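Side-chain contacts in soluble lytic murein transglycosylase (Escherichia coli, PDB 1QSA), which cleaves the glycosidic bonds between N-acetylmuramic acid and N-acetylglucosamine in peptidoglycan, leaving a 1,6-anhydro bond on the muramic acid: residues D18-D23 with I46-M51; Y352-A357 with P606-A611; S377-G382 with K413-Q418. One frame throughout, in Å; residues are numbered along the deposited sequence. Where two conformers were deposited one is given.

Interaction 1. Residues D18-D23 with I46-M51; sequences DNRQMD and ITDDLM
Arg20 and Asp48 make the closest backbone approach, and even so their CA atoms are 11.1 Å apart. Only side chains can bridge this gap, and Arg20 supplies most of the reach. Residues 18-23 form a sharp turn between two helices. Arg20 has positive phi and ends the first helix in a Schellman motif. Gln21 centres an inverse gamma turn and is the N-cap residue of the next helix. Residues 46-51 carry the last part of helix 38-48 and a short 3-10 segment.

The contact is one salt bridge at the protein surface. Arg20 NH1 donates to Asp48 OD2 at 3.2 Å, and the bond is nearly straight at 171°. The oxygen lies in the guanidinium plane, at its edge. The nitrogen meets OD2 from above the carboxylate plane. The two planes stand 53° apart. The Arg20 chain bends at both chi2 (-53°) and chi3, which folds it back over the turn. There Met22 SD lies 3.6 Å above the centre of the Arg20 guanidinium and covers one face. Asp48 OD2 has a second donor in Trp17 NE1, its stronger partner, so two donors grip one oxygen. Within the turn, Asn19 ND2 donates to Gln21 OE1 at 3.2 Å.

The bridge links the turn after helix 3-18 to the C-terminal part of helix 38-48, in the N-terminal part of the alpha-superhelix. Asp18 pairs with Arg44 between the same two helices. Beyond them, Thr47 and Leu50 pack on helix 69-84 through Arg77, and Leu50 also touches Phe78.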
ATOM      1  N   ASP A  18      17.420 -20.939  21.076  1.00 14.58           N
ATOM      2  CA  ASP A  18      18.029 -19.632  20.815  1.00 16.31           C
ATOM      3  C   ASP A  18      19.464 -19.578  21.366  1.00 18.20           C
ATOM      4  O   ASP A  18      20.313 -18.839  20.859  1.00 19.45           O
ATOM      5  CB  ASP A  18      17.180 -18.511  21.434  1.00 16.11           C
ATOM      6  CG  ASP A  18      15.911 -18.218  20.639  1.00 16.55           C
ATOM      7  OD1 ASP A  18      15.718 -18.759  19.530  1.00 17.34           O
ATOM      8  OD2 ASP A  18      15.098 -17.416  21.125  1.00 18.25           O
ATOM      9  N   ASN A  19      19.723 -20.359  22.410  1.00 17.81           N
ATOM     10  CA  ASN A  19      21.045 -20.425  23.045  1.00 20.25           C
ATOM     11  C   ASN A  19      21.901 -21.560  22.481  1.00 19.91           C
ATOM     12  O   ASN A  19      23.015 -21.796  22.960  1.00 20.54           O
ATOM     13  CB  ASN A  19      20.888 -20.678  24.550  1.00 21.61           C
ATOM     14  CG  ASN A  19      20.256 -19.524  25.283  1.00 26.27           C
ATOM     15  OD1 ASN A  19      20.347 -18.370  24.857  1.00 30.08           O
ATOM     16  ND2 ASN A  19      19.623 -19.823  26.411  1.00 29.16           N
ATOM     17  N   ARG A  20      21.357 -22.281  21.500  1.00 20.08           N
ATOM     18  CA  ARG A  20      21.998 -23.438  20.869  1.00 21.15           C
ATOM     19  C   ARG A  20      22.291 -24.569  21.864  1.00 21.96           C
ATOM     20  O   ARG A  20      23.294 -25.283  21.757  1.00 22.23           O
ATOM     21  CB  ARG A  20      23.255 -23.059  20.060  1.00 22.93           C
ATOM     22  CG  ARG A  20      23.027 -22.047  18.931  1.00 24.32           C
ATOM     23  CD  ARG A  20      21.921 -22.444  17.963  1.00 30.29           C
ATOM     24  NE  ARG A  20      22.142 -23.735  17.315  1.00 31.83           N
ATOM     25  CZ  ARG A  20      21.308 -24.281  16.431  1.00 33.94           C
ATOM     26  NH1 ARG A  20      20.203 -23.639  16.056  1.00 33.91           N
ATOM     27  NH2 ARG A  20      21.589 -25.462  15.902  1.00 33.80           N
ATOM     28  N   GLN A  21      21.423 -24.696  22.867  1.00 19.24           N
ATOM     29  CA  GLN A  21      21.535 -25.766  23.850  1.00 18.68           C
ATOM     30  C   GLN A  21      20.759 -26.907  23.214  1.00 19.16           C
ATOM     31  O   GLN A  21      19.625 -27.220  23.597  1.00 18.40           O
ATOM     32  CB  GLN A  21      20.898 -25.345  25.172  1.00 19.68           C
ATOM     33  CG  GLN A  21      21.691 -24.294  25.906  1.00 21.21           C
ATOM     34  CD  GLN A  21      20.976 -23.792  27.137  1.00 23.68           C
ATOM     35  OE1 GLN A  21      20.159 -22.879  27.063  1.00 25.58           O
ATOM     36  NE2 GLN A  21      21.263 -24.401  28.276  1.00 23.60           N
ATOM     37  N   MET A  22      21.383 -27.521  22.217  1.00 18.62           N
ATOM     38  CA  MET A  22      20.735 -28.572  21.462  1.00 18.74           C
ATOM     39  C   MET A  22      20.476 -29.868  22.202  1.00 19.41           C
ATOM     40  O   MET A  22      19.643 -30.665  21.764  1.00 19.59           O
ATOM     41  CB  MET A  22      21.454 -28.778  20.131  1.00 20.07           C
ATOM     42  CG  MET A  22      21.661 -27.457  19.367  1.00 20.82           C
ATOM     43  SD  MET A  22      20.162 -26.397  19.299  1.00 20.25           S
ATOM     44  CE  MET A  22      19.180 -27.305  18.130  1.00 20.20           C
ATOM     45  N   ASP A  23      21.180 -30.085  23.311  1.00 20.58           N
ATOM     46  CA  ASP A  23      20.949 -31.277  24.114  1.00 20.60           C
ATOM     47  C   ASP A  23      19.554 -31.130  24.746  1.00 19.98           C
ATOM     48  O   ASP A  23      18.762 -32.080  24.761  1.00 20.67           O
ATOM     49  CB  ASP A  23      22.060 -31.500  25.169  1.00 22.97           C
ATOM     50  CG  ASP A  23      22.281 -30.303  26.105  1.00 25.85           C
ATOM     51  OD1 ASP A  23      21.992 -29.138  25.749  1.00 25.78           O
ATOM     52  OD2 ASP A  23      22.795 -30.544  27.220  1.00 27.71           O
ATOM     53  N   ILE A  46      14.219 -28.493  10.268  1.00 13.49           N
ATOM     54  CA  ILE A  46      14.543 -28.791   8.873  1.00 14.93           C
ATOM     55  C   ILE A  46      15.398 -27.691   8.252  1.00 15.76           C
ATOM     56  O   ILE A  46      16.434 -27.969   7.632  1.00 16.04           O
ATOM     57  CB  ILE A  46      13.253 -29.003   8.054  1.00 15.14           C
ATOM     58  CG1 ILE A  46      12.551 -30.276   8.526  1.00 14.95           C
ATOM     59  CG2 ILE A  46      13.558 -29.091   6.562  1.00 16.10           C
ATOM     60  CD1 ILE A  46      11.172 -30.465   7.899  1.00 16.98           C
ATOM     61  N   THR A  47      14.989 -26.443   8.452  1.00 14.84           N
ATOM     62  CA  THR A  47      15.715 -25.301   7.891  1.00 16.89           C
ATOM     63  C   THR A  47      17.061 -25.012   8.524  1.00 18.48           C
ATOM     64  O   THR A  47      17.900 -24.347   7.911  1.00 20.43           O
ATOM     65  CB  THR A  47      14.863 -24.015   7.838  1.00 16.89           C
ATOM     66  OG1 THR A  47      14.335 -23.700   9.134  1.00 16.75           O
ATOM     67  CG2 THR A  47      13.721 -24.193   6.854  1.00 16.83           C
ATOM     68  N   ASP A  48      17.264 -25.495   9.748  1.00 15.95           N
ATOM     69  CA  ASP A  48      18.531 -25.319  10.448  1.00 18.22           C
ATOM     70  C   ASP A  48      19.676 -26.012   9.701  1.00 18.32           C
ATOM     71  O   ASP A  48      20.836 -25.627   9.840  1.00 20.74           O
ATOM     72  CB  ASP A  48      18.443 -25.921  11.859  1.00 17.62           C
ATOM     73  CG  ASP A  48      18.138 -24.888  12.928  1.00 18.19           C
ATOM     74  OD1 ASP A  48      17.820 -23.734  12.601  1.00 18.44           O
ATOM     75  OD2 ASP A  48      18.226 -25.244  14.118  1.00 22.24           O
ATOM     76  N   ASP A  49      19.349 -27.056   8.952  1.00 17.32           N
ATOM     77  CA  ASP A  49      20.359 -27.809   8.218  1.00 18.48           C
ATOM     78  C   ASP A  49      19.865 -28.013   6.787  1.00 16.25           C
ATOM     79  O   ASP A  49      20.072 -29.077   6.209  1.00 15.78           O
ATOM     80  CB  ASP A  49      20.561 -29.172   8.911  1.00 21.55           C
ATOM     81  CG  ASP A  49      21.847 -29.875   8.488  1.00 24.72           C
ATOM     82  OD1 ASP A  49      22.822 -29.176   8.130  1.00 27.93           O
ATOM     83  OD2 ASP A  49      21.882 -31.127   8.532  1.00 28.07           O
ATOM     84  N   LEU A  50      19.253 -26.982   6.202  1.00 14.90           N
ATOM     85  CA  LEU A  50      18.696 -27.103   4.856  1.00 14.16           C
ATOM     86  C   LEU A  50      19.702 -27.538   3.784  1.00 13.77           C
ATOM     87  O   LEU A  50      19.348 -28.272   2.865  1.00 13.22           O
ATOM     88  CB  LEU A  50      17.984 -25.811   4.428  1.00 14.64           C
ATOM     89  CG  LEU A  50      16.928 -26.036   3.335  1.00 15.25           C
ATOM     90  CD1 LEU A  50      15.791 -26.930   3.856  1.00 15.72           C
ATOM     91  CD2 LEU A  50      16.393 -24.698   2.813  1.00 15.87           C
ATOM     92  N   MET A  51      20.956 -27.124   3.932  1.00 14.23           N
ATOM     93  CA  MET A  51      21.974 -27.487   2.933  1.00 14.20           C
ATOM     94  C   MET A  51      22.293 -28.983   2.880  1.00 16.27           C
ATOM     95  O   MET A  51      22.841 -29.463   1.893  1.00 17.41           O
ATOM     96  CB  MET A  51      23.255 -26.682   3.151  1.00 14.66           C
ATOM     97  CG  MET A  51      23.115 -25.201   2.835  1.00 17.73           C
ATOM     98  SD  MET A  51      24.705 -24.336   2.991  1.00 26.09           S
ATOM     99  CE  MET A  51      24.473 -23.006   1.856  1.00 26.95           C
TER

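Interaction 2. Residues Y352-A357 with P606-A611; sequences YPMVAA and PTLMSA
Leu608 is the residue through which the loop 606-611 packs on Met354 and Val355 of helix 351-359. The contact joins a loop near the C terminus, after helix 582-601, to that much earlier helix. The loop holds no regular helix or strand until its last residue.

Pro606 and Thr607 lead in. Thr607 CB points away from the helix, and its carbonyl O binds a glycerol, probably from the crystallisation liquor. At Leu608 the backbone approaches most closely, with its CA 6.1 Å from that of Met354. Leu608 N donates to a water at 3.2 Å, and the same water donates to Met354 O at 2.8 Å. The Leu608 side chain points at the helix, with CG anti to its own N (chi1 -174°). Its two methyls divide the work. Leu608 CD1 lies 3.6 Å from Met354 SD and also touches Met354 CB. Met354 was modelled in two conformers, so the sulfur contact is doubtful. The two chains cross at about a right angle. Leu608 CD2 presses on Val355 CG2 at 3.4 Å, tighter than usual for two carbons. Cutting Leu608 back to an alanine would remove both methyls and is likely to leave Met354 and Val355 without their apolar partner from the loop, opening a gap between loop and helix. Leu608 O is held by Arg545. Met609 N then donates to Gln358 OE1, and Ser610 is the N-cap of helix 611-615.

The end of Met354 continues onto Ala593, Ala596 and Tyr597 of helix 582-601, and Val355 onto Tyr323. The buried side chains thus meet through methyls and methylenes. The contact is van der Waals in nature, while the loop's backbone polar atoms are met by the water, Gln358 and Arg545.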
ATOM      1  N   TYR A 352     -17.829  11.353   2.617  1.00 12.91           N
ATOM      2  CA  TYR A 352     -18.801  12.268   1.998  1.00 13.02           C
ATOM      3  C   TYR A 352     -20.241  12.070   2.474  1.00 12.79           C
ATOM      4  O   TYR A 352     -20.967  13.048   2.642  1.00 12.37           O
ATOM      5  CB  TYR A 352     -18.636  12.335   0.482  1.00 14.07           C
ATOM      6  CG  TYR A 352     -17.601  13.367   0.097  1.00 12.20           C
ATOM      7  CD1 TYR A 352     -17.900  14.722   0.187  1.00 12.53           C
ATOM      8  CD2 TYR A 352     -16.321  12.995  -0.329  1.00 11.93           C
ATOM      9  CE1 TYR A 352     -16.964  15.690  -0.133  1.00 11.19           C
ATOM     10  CE2 TYR A 352     -15.359  13.962  -0.654  1.00 11.15           C
ATOM     11  CZ  TYR A 352     -15.703  15.312  -0.551  1.00 13.92           C
ATOM     12  OH  TYR A 352     -14.813  16.302  -0.849  1.00 12.81           O
ATOM     13  N   PRO A 353     -20.692  10.810   2.635  1.00 12.79           N
ATOM     14  CA  PRO A 353     -22.060  10.634   3.128  1.00 13.52           C
ATOM     15  C   PRO A 353     -22.190  11.350   4.485  1.00 13.21           C
ATOM     16  O   PRO A 353     -23.217  11.960   4.779  1.00 12.63           O
ATOM     17  CB  PRO A 353     -22.151   9.114   3.282  1.00 11.47           C
ATOM     18  CG  PRO A 353     -21.420   8.644   2.099  1.00 13.42           C
ATOM     19  CD  PRO A 353     -20.199   9.558   2.030  1.00 11.76           C
ATOM     20  N   MET A 354     -21.134  11.310   5.307  1.00 12.73           N
ATOM     21  CA  MET A 354     -21.163  11.986   6.610  1.00 12.31           C
ATOM     22  C   MET A 354     -21.096  13.516   6.476  1.00 12.15           C
ATOM     23  O   MET A 354     -21.704  14.249   7.267  1.00 12.90           O
ATOM     24  CB  MET A 354     -19.964  11.540   7.464  0.64 14.04           C
ATOM     25  CG  MET A 354     -19.958  10.086   7.884  0.64 17.56           C
ATOM     26  SD  MET A 354     -18.451   9.703   8.831  0.64 18.63           S
ATOM     27  CE  MET A 354     -18.638   7.933   8.997  0.64 18.47           C
ATOM     28  N   VAL A 355     -20.336  13.986   5.488  1.00 11.51           N
ATOM     29  CA  VAL A 355     -20.241  15.413   5.215  1.00 11.87           C
ATOM     30  C   VAL A 355     -21.650  15.890   4.817  1.00 13.02           C
ATOM     31  O   VAL A 355     -22.130  16.933   5.294  1.00 13.15           O
ATOM     32  CB  VAL A 355     -19.288  15.724   4.034  1.00 11.69           C
ATOM     33  CG1 VAL A 355     -19.470  17.169   3.590  1.00 11.73           C
ATOM     34  CG2 VAL A 355     -17.823  15.510   4.431  1.00 10.73           C
ATOM     35  N   ALA A 356     -22.294  15.115   3.952  1.00 13.39           N
ATOM     36  CA  ALA A 356     -23.625  15.434   3.446  1.00 13.66           C
ATOM     37  C   ALA A 356     -24.617  15.623   4.580  1.00 14.10           C
ATOM     38  O   ALA A 356     -25.357  16.605   4.594  1.00 14.98           O
ATOM     39  CB  ALA A 356     -24.098  14.360   2.458  1.00 12.00           C
ATOM     40  N   ALA A 357     -24.604  14.700   5.544  1.00 13.90           N
ATOM     41  CA  ALA A 357     -25.490  14.779   6.701  1.00 13.20           C
ATOM     42  C   ALA A 357     -25.229  16.059   7.511  1.00 16.01           C
ATOM     43  O   ALA A 357     -26.170  16.782   7.856  1.00 15.37           O
ATOM     44  CB  ALA A 357     -25.310  13.550   7.576  1.00 14.48           C
ATOM     45  N   PRO A 606     -21.862  10.645  16.618  1.00 21.18           N
ATOM     46  CA  PRO A 606     -20.849  10.620  15.559  1.00 20.02           C
ATOM     47  C   PRO A 606     -20.816  11.744  14.515  1.00 18.55           C
ATOM     48  O   PRO A 606     -20.483  11.490  13.364  1.00 18.74           O
ATOM     49  CB  PRO A 606     -21.064   9.248  14.926  1.00 21.85           C
ATOM     50  CG  PRO A 606     -22.540   9.050  15.024  1.00 22.53           C
ATOM     51  CD  PRO A 606     -22.950   9.683  16.347  1.00 20.28           C
ATOM     52  N   THR A 607     -21.093  12.984  14.917  1.00 18.96           N
ATOM     53  CA  THR A 607     -21.056  14.110  13.975  1.00 18.68           C
ATOM     54  C   THR A 607     -19.643  14.153  13.381  1.00 16.20           C
ATOM     55  O   THR A 607     -18.666  14.025  14.106  1.00 17.69           O
ATOM     56  CB  THR A 607     -21.371  15.442  14.681  1.00 22.27           C
ATOM     57  OG1 THR A 607     -22.603  15.308  15.410  1.00 22.53           O
ATOM     58  CG2 THR A 607     -21.514  16.584  13.651  1.00 22.05           C
ATOM     59  N   LEU A 608     -19.535  14.333  12.073  1.00 14.93           N
ATOM     60  CA  LEU A 608     -18.224  14.309  11.423  1.00 13.65           C
ATOM     61  C   LEU A 608     -17.166  15.285  11.927  1.00 14.22           C
ATOM     62  O   LEU A 608     -16.000  14.910  12.110  1.00 12.27           O
ATOM     63  CB  LEU A 608     -18.375  14.459   9.909  1.00 14.33           C
ATOM     64  CG  LEU A 608     -17.052  14.289   9.148  1.00 14.65           C
ATOM     65  CD1 LEU A 608     -16.607  12.830   9.194  1.00 16.14           C
ATOM     66  CD2 LEU A 608     -17.216  14.771   7.716  1.00 15.61           C
ATOM     67  N   MET A 609     -17.555  16.548  12.071  1.00 13.57           N
ATOM     68  CA  MET A 609     -16.638  17.590  12.528  1.00 13.42           C
ATOM     69  C   MET A 609     -17.234  18.381  13.682  1.00 14.49           C
ATOM     70  O   MET A 609     -18.460  18.482  13.823  1.00 13.83           O
ATOM     71  CB  MET A 609     -16.321  18.576  11.383  1.00 12.35           C
ATOM     72  CG  MET A 609     -15.674  17.935  10.157  1.00 13.68           C
ATOM     73  SD  MET A 609     -15.068  19.173   9.003  1.00 14.11           S
ATOM     74  CE  MET A 609     -14.899  18.234   7.504  1.00 16.27           C
ATOM     75  N   SER A 610     -16.357  18.958  14.495  1.00 13.30           N
ATOM     76  CA  SER A 610     -16.787  19.808  15.605  1.00 15.21           C
ATOM     77  C   SER A 610     -17.272  21.116  14.974  1.00 15.87           C
ATOM     78  O   SER A 610     -16.968  21.406  13.812  1.00 15.99           O
ATOM     79  CB  SER A 610     -15.612  20.096  16.547  1.00 16.70           C
ATOM     80  OG  SER A 610     -14.655  20.961  15.951  1.00 15.78           O
ATOM     81  N   ALA A 611     -18.025  21.907  15.727  1.00 16.98           N
ATOM     82  CA  ALA A 611     -18.518  23.184  15.205  1.00 17.42           C
ATOM     83  C   ALA A 611     -17.333  24.063  14.802  1.00 16.97           C
ATOM     84  O   ALA A 611     -17.371  24.732  13.777  1.00 17.54           O
ATOM     85  CB  ALA A 611     -19.345  23.897  16.264  1.00 20.87           C
TER
HETATM   86  O   HOH W   1     -22.013  13.903  10.055  1.00 19.52           O

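Interaction 3. Residues S377-G382 with K413-Q418; sequences SALTQG and KTEQAQ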
ATOM      1  N   SER A 377     -18.217 -22.942  13.834  1.00 39.96           N
ATOM      2  CA  SER A 377     -18.300 -23.747  12.625  1.00 39.66           C
ATOM      3  C   SER A 377     -17.126 -24.711  12.668  1.00 39.38           C
ATOM      4  O   SER A 377     -16.342 -24.703  13.624  1.00 39.34           O
ATOM      5  CB  SER A 377     -18.213 -22.856  11.376  1.00 39.91           C
ATOM      6  OG  SER A 377     -17.040 -22.055  11.373  1.00 41.55           O
ATOM      7  N   ALA A 378     -17.022 -25.567  11.660  1.00 38.31           N
ATOM      8  CA  ALA A 378     -15.919 -26.515  11.600  1.00 36.62           C
ATOM      9  C   ALA A 378     -14.629 -25.710  11.491  1.00 35.14           C
ATOM     10  O   ALA A 378     -13.588 -26.113  12.008  1.00 35.06           O
ATOM     11  CB  ALA A 378     -16.074 -27.446  10.387  1.00 36.74           C
ATOM     12  N   LEU A 379     -14.722 -24.538  10.863  1.00 33.17           N
ATOM     13  CA  LEU A 379     -13.562 -23.673  10.679  1.00 31.26           C
ATOM     14  C   LEU A 379     -12.977 -23.152  11.989  1.00 29.45           C
ATOM     15  O   LEU A 379     -11.782 -22.863  12.060  1.00 29.19           O
ATOM     16  CB  LEU A 379     -13.899 -22.512   9.742  1.00 32.19           C
ATOM     17  CG  LEU A 379     -14.246 -22.907   8.301  1.00 34.31           C
ATOM     18  CD1 LEU A 379     -14.721 -21.685   7.512  1.00 34.27           C
ATOM     19  CD2 LEU A 379     -13.034 -23.547   7.627  1.00 35.37           C
ATOM     20  N   THR A 380     -13.803 -23.055  13.027  1.00 26.72           N
ATOM     21  CA  THR A 380     -13.325 -22.573  14.322  1.00 25.56           C
ATOM     22  C   THR A 380     -12.900 -23.707  15.265  1.00 26.15           C
ATOM     23  O   THR A 380     -12.327 -23.453  16.321  1.00 27.13           O
ATOM     24  CB  THR A 380     -14.385 -21.674  15.027  1.00 25.51           C
ATOM     25  OG1 THR A 380     -15.528 -22.456  15.405  1.00 25.03           O
ATOM     26  CG2 THR A 380     -14.845 -20.558  14.092  1.00 23.51           C
ATOM     27  N   GLN A 381     -13.126 -24.955  14.856  1.00 27.01           N
ATOM     28  CA  GLN A 381     -12.789 -26.107  15.695  1.00 27.95           C
ATOM     29  C   GLN A 381     -11.653 -26.989  15.163  1.00 26.18           C
ATOM     30  O   GLN A 381     -11.342 -28.031  15.748  1.00 25.52           O
ATOM     31  CB  GLN A 381     -14.038 -26.969  15.912  1.00 32.36           C
ATOM     32  CG  GLN A 381     -15.200 -26.234  16.566  1.00 38.14           C
ATOM     33  CD  GLN A 381     -16.489 -27.046  16.549  1.00 43.03           C
ATOM     34  OE1 GLN A 381     -16.477 -28.258  16.315  1.00 45.03           O
ATOM     35  NE2 GLN A 381     -17.612 -26.375  16.794  1.00 46.12           N
ATOM     36  N   GLY A 382     -11.008 -26.552  14.088  1.00 23.23           N
ATOM     37  CA  GLY A 382      -9.942 -27.342  13.504  1.00 21.87           C
ATOM     38  C   GLY A 382      -8.524 -27.027  13.936  1.00 18.66           C
ATOM     39  O   GLY A 382      -8.289 -26.140  14.761  1.00 16.93           O
ATOM     40  N   LYS A 413     -19.141 -15.585   2.369  1.00 23.60           N
ATOM     41  CA  LYS A 413     -19.255 -14.338   3.115  1.00 24.12           C
ATOM     42  C   LYS A 413     -19.744 -14.617   4.531  1.00 22.14           C
ATOM     43  O   LYS A 413     -19.320 -13.962   5.482  1.00 21.06           O
ATOM     44  CB  LYS A 413     -20.202 -13.353   2.409  1.00 26.81           C
ATOM     45  CG  LYS A 413     -19.493 -12.247   1.656  1.00 30.63           C
ATOM     46  CD  LYS A 413     -20.434 -11.074   1.404  1.00 35.53           C
ATOM     47  CE  LYS A 413     -19.662  -9.795   1.078  1.00 38.54           C
ATOM     48  NZ  LYS A 413     -20.518  -8.574   1.107  1.00 40.09           N
ATOM     49  N   THR A 414     -20.637 -15.597   4.667  1.00 20.42           N
ATOM     50  CA  THR A 414     -21.173 -15.977   5.970  1.00 21.68           C
ATOM     51  C   THR A 414     -20.064 -16.531   6.852  1.00 20.37           C
ATOM     52  O   THR A 414     -19.957 -16.164   8.027  1.00 19.95           O
ATOM     53  CB  THR A 414     -22.306 -17.021   5.834  1.00 23.71           C
ATOM     54  OG1 THR A 414     -23.399 -16.430   5.119  1.00 26.54           O
ATOM     55  CG2 THR A 414     -22.793 -17.479   7.206  1.00 26.43           C
ATOM     56  N   GLU A 415     -19.249 -17.418   6.284  1.00 20.37           N
ATOM     57  CA  GLU A 415     -18.131 -18.004   7.018  1.00 19.44           C
ATOM     58  C   GLU A 415     -17.116 -16.923   7.389  1.00 18.26           C
ATOM     59  O   GLU A 415     -16.614 -16.911   8.512  1.00 16.44           O
ATOM     60  CB  GLU A 415     -17.453 -19.106   6.198  1.00 21.53           C
ATOM     61  CG  GLU A 415     -18.302 -20.369   6.042  1.00 25.32           C
ATOM     62  CD  GLU A 415     -17.712 -21.388   5.074  1.00 28.95           C
ATOM     63  OE1 GLU A 415     -17.075 -20.994   4.070  1.00 28.51           O
ATOM     64  OE2 GLU A 415     -17.909 -22.601   5.310  1.00 32.66           O
ATOM     65  N   GLN A 416     -16.839 -16.004   6.464  1.00 15.78           N
ATOM     66  CA  GLN A 416     -15.877 -14.927   6.749  1.00 16.41           C
ATOM     67  C   GLN A 416     -16.380 -13.999   7.865  1.00 16.32           C
ATOM     68  O   GLN A 416     -15.583 -13.523   8.696  1.00 15.04           O
ATOM     69  CB  GLN A 416     -15.525 -14.165   5.469  1.00 15.56           C
ATOM     70  CG  GLN A 416     -14.738 -15.035   4.480  1.00 16.49           C
ATOM     71  CD  GLN A 416     -14.666 -14.445   3.084  1.00 16.57           C
ATOM     72  OE1 GLN A 416     -15.647 -13.903   2.585  1.00 18.07           O
ATOM     73  NE2 GLN A 416     -13.512 -14.578   2.432  1.00 16.11           N
ATOM     74  N   ALA A 417     -17.700 -13.787   7.923  1.00 15.75           N
ATOM     75  CA  ALA A 417     -18.306 -12.955   8.966  1.00 15.42           C
ATOM     76  C   ALA A 417     -18.262 -13.684  10.316  1.00 14.65           C
ATOM     77  O   ALA A 417     -18.045 -13.070  11.361  1.00 14.09           O
ATOM     78  CB  ALA A 417     -19.759 -12.584   8.585  1.00 17.15           C
ATOM     79  N   GLN A 418     -18.472 -15.004  10.292  1.00 15.14           N
ATOM     80  CA  GLN A 418     -18.395 -15.790  11.523  1.00 16.21           C
ATOM     81  C   GLN A 418     -16.967 -15.740  12.048  1.00 14.42           C
ATOM     82  O   GLN A 418     -16.762 -15.578  13.239  1.00 14.00           O
ATOM     83  CB  GLN A 418     -18.765 -17.249  11.280  1.00 17.61           C
ATOM     84  CG  GLN A 418     -20.233 -17.501  11.010  1.00 20.72           C
ATOM     85  CD  GLN A 418     -20.489 -18.971  10.760  1.00 22.67           C
ATOM     86  OE1 GLN A 418     -19.883 -19.578   9.874  1.00 24.25           O
ATOM     87  NE2 GLN A 418     -21.382 -19.555  11.543  1.00 25.31           N
TER
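The Glu415 carboxylate carries Leu379 on one face. The Leu379 CD1 methyl stands over the group, 3.9 Å from Glu415 CD and almost directly above it. The same methyl lies 4.0 Å from Glu415 CB, so it rests on the base of the chain as well as on its flat end. The two side chains cross at about a right angle. The second flat group is the Gln418 amide. Ser377 approaches its oxygen end from obliquely above the plane, with Ser377 CB 4.0 Å from Gln418 OE1. This is a loose contact.

Both flat groups are anchored outside the two segments. Glu415 OE1 accepts from Ser412 N, just ahead of helix 413-425, which is consistent with half of a capping box. Gln418 NE2 donates to Asn374 O. The contact belongs to the all-helical L domain, where the short, weakly bonded helix 378-381 lies against the first turns of helix 413-425. Glu415 and Gln418 are three residues apart and so project from the same side of that helix.

Within 377-382, Ser377 O takes two donors from the same face of its plane, Thr380 N at 3.1 Å and Thr380 OG1 at 3.0 Å. Thr380 OG1 is placed for this by its chi1 of 67°. Beyond the segment, Thr380 packs on Leu419 and Tyr422 of helix 413-425. Leu379 also touches Lys411, and Gln418 touches Pro372.

In the fold
From the N terminus, interaction 1 comes first. It closes a short loop of 22 residues and joins the turn after helix 3-18 to the C-terminal part of helix 38-48. The chain then runs on through the superhelix to helix 351-359, where interaction 2 opens. That contact closes after 248 intervening residues, on the loop before helix 611-615, so it ties the chain's C-terminal end to the superhelix. Interaction 3 is nested inside this long loop and closes 30 residues within the L domain. No two contacts cross. Interactions 1 and 2 lie on opposite sides of the chain's centre, their own centres about 57 Å apart. Interactions 2 and 3 come within about 17 Å between nearest atoms.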